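Local structure of small archaeal modifier protein 1 (Haloferax volcanii DS2, 4HRO) at residues R19-D24 with G40-L45; D36-V39 with A44-S47. The protein serves as a ubiquitin-like modifier joined through its C terminus to lysines of target proteins, and as a sulfur carrier in molybdenum cofactor biosynthesis. All coordinates share one frame; numbering follows the deposited sequence.

Interaction 1 (R19-D24 with G40-L45); sequences RTVRVD and GAHPAL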
# COMPACT_ATOMS: atom_id res chain seq x y z
N ARG A 19 2.41 -12.26 -1.17
CA ARG A 19 1.55 -11.79 -0.09
C ARG A 19 2.24 -10.72 0.76
O ARG A 19 1.58 -10.08 1.57
CB ARG A 19 1.12 -12.98 0.77
CG ARG A 19 0.21 -13.95 0.03
CD ARG A 19 -0.22 -15.11 0.89
NE ARG A 19 -1.09 -14.70 1.99
CZ ARG A 19 -2.37 -14.37 1.86
NH1 ARG A 19 -2.96 -14.37 0.67
NH2 ARG A 19 -3.06 -14.01 2.92
N THR A 20 3.54 -10.53 0.58
CA THR A 20 4.30 -9.54 1.31
C THR A 20 5.23 -8.81 0.34
O THR A 20 5.78 -9.43 -0.59
CB THR A 20 5.13 -10.19 2.45
OG1 THR A 20 6.18 -11.00 1.91
CG2 THR A 20 4.26 -11.03 3.40
N VAL A 21 5.39 -7.51 0.54
CA VAL A 21 6.27 -6.71 -0.29
C VAL A 21 7.00 -5.70 0.57
O VAL A 21 6.39 -4.87 1.23
CB VAL A 21 5.52 -5.94 -1.40
CG1 VAL A 21 6.48 -5.07 -2.20
CG2 VAL A 21 4.78 -6.88 -2.33
N ARG A 22 8.33 -5.78 0.56
CA ARG A 22 9.17 -4.83 1.25
C ARG A 22 9.28 -3.53 0.46
O ARG A 22 9.46 -3.57 -0.76
CB ARG A 22 10.58 -5.39 1.44
CG ARG A 22 10.66 -6.69 2.19
CD ARG A 22 12.11 -7.12 2.37
NE ARG A 22 12.20 -8.47 2.91
CZ ARG A 22 13.33 -9.14 3.08
NH1 ARG A 22 14.50 -8.60 2.75
NH2 ARG A 22 13.29 -10.37 3.59
N VAL A 23 9.22 -2.41 1.17
CA VAL A 23 9.49 -1.10 0.57
C VAL A 23 10.40 -0.29 1.48
O VAL A 23 10.54 -0.57 2.67
CB VAL A 23 8.19 -0.29 0.23
CG1 VAL A 23 7.31 -1.05 -0.76
CG2 VAL A 23 7.40 0.10 1.50
N ASP A 24 11.03 0.73 0.90
CA ASP A 24 12.00 1.60 1.60
C ASP A 24 11.67 3.02 1.14
O ASP A 24 11.77 3.32 -0.05
CB ASP A 24 13.42 1.16 1.19
CG ASP A 24 14.53 2.01 1.75
OD1 ASP A 24 14.31 2.85 2.63
OD2 ASP A 24 15.67 1.80 1.27
N GLY A 40 5.00 0.99 -7.54
CA GLY A 40 6.24 1.04 -8.33
C GLY A 40 6.95 -0.31 -8.37
O GLY A 40 7.50 -0.70 -9.41
N ALA A 41 6.93 -1.04 -7.26
CA ALA A 41 7.54 -2.37 -7.19
C ALA A 41 6.77 -3.37 -8.05
O ALA A 41 7.37 -4.31 -8.58
CB ALA A 41 7.61 -2.82 -5.73
N HIS A 42 5.46 -3.19 -8.18
CA HIS A 42 4.60 -4.12 -8.94
C HIS A 42 3.57 -3.31 -9.70
O HIS A 42 2.42 -3.22 -9.28
CB HIS A 42 3.94 -5.12 -8.00
CG HIS A 42 4.93 -5.96 -7.27
ND1 HIS A 42 5.53 -7.07 -7.83
CD2 HIS A 42 5.48 -5.81 -6.04
CE1 HIS A 42 6.39 -7.57 -6.96
NE2 HIS A 42 6.38 -6.83 -5.87
N PRO A 43 3.97 -2.72 -10.84
CA PRO A 43 3.08 -1.77 -11.51
C PRO A 43 1.75 -2.34 -11.98
O PRO A 43 0.80 -1.60 -12.18
CB PRO A 43 3.93 -1.24 -12.67
CG PRO A 43 5.33 -1.35 -12.15
CD PRO A 43 5.35 -2.64 -11.37
N ALA A 44 1.68 -3.65 -12.17
CA ALA A 44 0.41 -4.27 -12.54
C ALA A 44 -0.68 -4.03 -11.48
O ALA A 44 -1.86 -4.12 -11.78
CB ALA A 44 0.58 -5.76 -12.83
N LEU A 45 -0.29 -3.70 -10.24
CA LEU A 45 -1.26 -3.32 -9.21
C LEU A 45 -2.01 -2.04 -9.49
O LEU A 45 -3.06 -1.84 -8.90
CB LEU A 45 -0.56 -3.15 -7.86
CG LEU A 45 -0.11 -4.40 -7.14
CD1 LEU A 45 0.74 -4.03 -5.97
CD2 LEU A 45 -1.28 -5.27 -6.71
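V21, on the edge strand of the beta-grasp sheet, meets A41 and H42 where the helix ends, and its two methyls carry the whole contact. The strand's own backbone is tied to strand 2-8, V21 pairing with W6. From CB, which lies toward the helix end, the side chain forks. CG1, anti to the backbone N (chi1 178°), reaches both neighbours: the methyl of A41, with V21 CG1 to A41 CB at 4.3 Å, and the imidazole, with V21 CG1 to H42 CD2 at 4.0 Å. CG2, anti to the carbonyl carbon, meets the same end of the ring, V21 CG2 lying 3.9 Å from H42 NE2. The valine and the histidine thus approach from opposite directions, and the ring presents itself obliquely to the fork. H42 is the first residue to leave the helical conformation, and H42 O accepts a backbone hydrogen bond from L45 N (2.9 Å) that belongs to the 3-10 turn that follows. Replacing V21 by an alanine would probably open a gap beside the imidazole and leave the ring less firmly held. The contact is van der Waals in kind: it relies on the fit of two methyls against a ring and a methyl, not on polar bonds.

Interaction 2 (D36-V39 with A44-S47); sequences DALV and ALES
This is a buried apolar contact between the last turns of helix 31-41 and the 3-10 turn that leads into the short helix 46-49, two consecutive elements packed against each other across a tight connection. The backbones come closest at V39 and L45, whose CA atoms are 5.7 Å apart. Two neighbouring helix residues share the work. L38 has CG anti to the backbone N (chi1 167°), and its branched end comes nearer the turn, where a single methyl of L45 settles against it: L38 CG to L45 CD1 is 3.8 Å and L38 CD1 to L45 CD1 3.9 Å, the two leucines crossing at about a right angle. V39 meets the turn with both methyls. Its CG2 faces the root of the leucine, V39 CG2 to L45 CB being 4.3 Å, while its CG1 lies tightly on the aliphatic start of E46, 3.6 Å from E46 CB and 3.9 Å from E46 CG. E46 then bends at chi2 (-78°), which carries its carboxylate away from the valine, so that it is the CA, CB and CG of E46, not its carboxylate, that pack on the valine. Beyond the two segments, L38 also rests on W6 and L8 of strand 2-8 and on V21 of strand 20-25, L45 leans on V15 of helix 10-16, and F50 covers V39 from the loop that follows helix 46-49.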
# COMPACT_ATOMS: atom_id res chain seq x y z
N ASP A 36 2.43 4.19 -3.20
CA ASP A 36 3.04 4.43 -4.50
C ASP A 36 4.34 3.64 -4.66
O ASP A 36 4.66 3.18 -5.76
CB ASP A 36 3.30 5.92 -4.70
CG ASP A 36 2.06 6.70 -5.10
OD1 ASP A 36 0.99 6.09 -5.39
OD2 ASP A 36 2.16 7.95 -5.13
N ALA A 37 5.09 3.46 -3.57
CA ALA A 37 6.30 2.61 -3.62
C ALA A 37 5.93 1.15 -3.90
O ALA A 37 6.59 0.49 -4.69
CB ALA A 37 7.10 2.75 -2.33
N LEU A 38 4.85 0.67 -3.28
CA LEU A 38 4.36 -0.68 -3.55
C LEU A 38 4.00 -0.84 -5.03
O LEU A 38 4.35 -1.82 -5.67
CB LEU A 38 3.15 -0.97 -2.68
CG LEU A 38 2.32 -2.20 -3.05
CD1 LEU A 38 3.11 -3.49 -2.90
CD2 LEU A 38 1.08 -2.25 -2.18
N VAL A 39 3.24 0.11 -5.57
CA VAL A 39 2.82 0.03 -6.95
C VAL A 39 4.03 0.16 -7.89
O VAL A 39 4.10 -0.54 -8.90
CB VAL A 39 1.69 1.04 -7.26
CG1 VAL A 39 1.33 1.02 -8.73
CG2 VAL A 39 0.46 0.74 -6.39
N ALA A 44 1.68 -3.65 -12.17
CA ALA A 44 0.41 -4.27 -12.54
C ALA A 44 -0.68 -4.03 -11.48
O ALA A 44 -1.86 -4.12 -11.78
CB ALA A 44 0.58 -5.76 -12.83
N LEU A 45 -0.29 -3.70 -10.24
CA LEU A 45 -1.26 -3.32 -9.21
C LEU A 45 -2.01 -2.04 -9.49
O LEU A 45 -3.06 -1.84 -8.90
CB LEU A 45 -0.56 -3.15 -7.86
CG LEU A 45 -0.11 -4.40 -7.14
CD1 LEU A 45 0.74 -4.03 -5.97
CD2 LEU A 45 -1.28 -5.27 -6.71
N GLU A 46 -1.46 -1.16 -10.32
CA GLU A 46 -1.95 0.22 -10.37
C GLU A 46 -3.46 0.29 -10.62
O GLU A 46 -4.18 0.99 -9.92
CB GLU A 46 -1.15 1.04 -11.38
CG GLU A 46 -1.30 2.54 -11.21
CD GLU A 46 -2.58 3.13 -11.76
OE1 GLU A 46 -3.17 2.54 -12.69
OE2 GLU A 46 -2.94 4.22 -11.27
N SER A 47 -3.94 -0.46 -11.61
CA SER A 47 -5.36 -0.39 -11.98
C SER A 47 -6.28 -1.18 -11.05
O SER A 47 -7.49 -1.16 -11.23
CB SER A 47 -5.54 -0.84 -13.43
OG SER A 47 -5.13 -2.17 -13.53

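From the N terminus, the chain runs through strand 2-8 and helix 10-16 into strand 20-25, then climbs helix 31-41 and turns into 43-45. Interaction 1 closes the wider loop, from the strand at 19-24 across the helix to 40-45. Interaction 2 closes a short one, from 36-39 to 44-47; it starts within that loop and ends just past it, so the two overlap, sharing A44 and L45. Their centres lie 7 Å apart, and they touch directly where V21 CB meets L38 CD1 at 3.7 Å. Together they tie the edge strand, the end of the helix and the following turn into a continuous packing that runs from the buried interior, at V21, L38 and L45, to the more open helix end at A41 and H42.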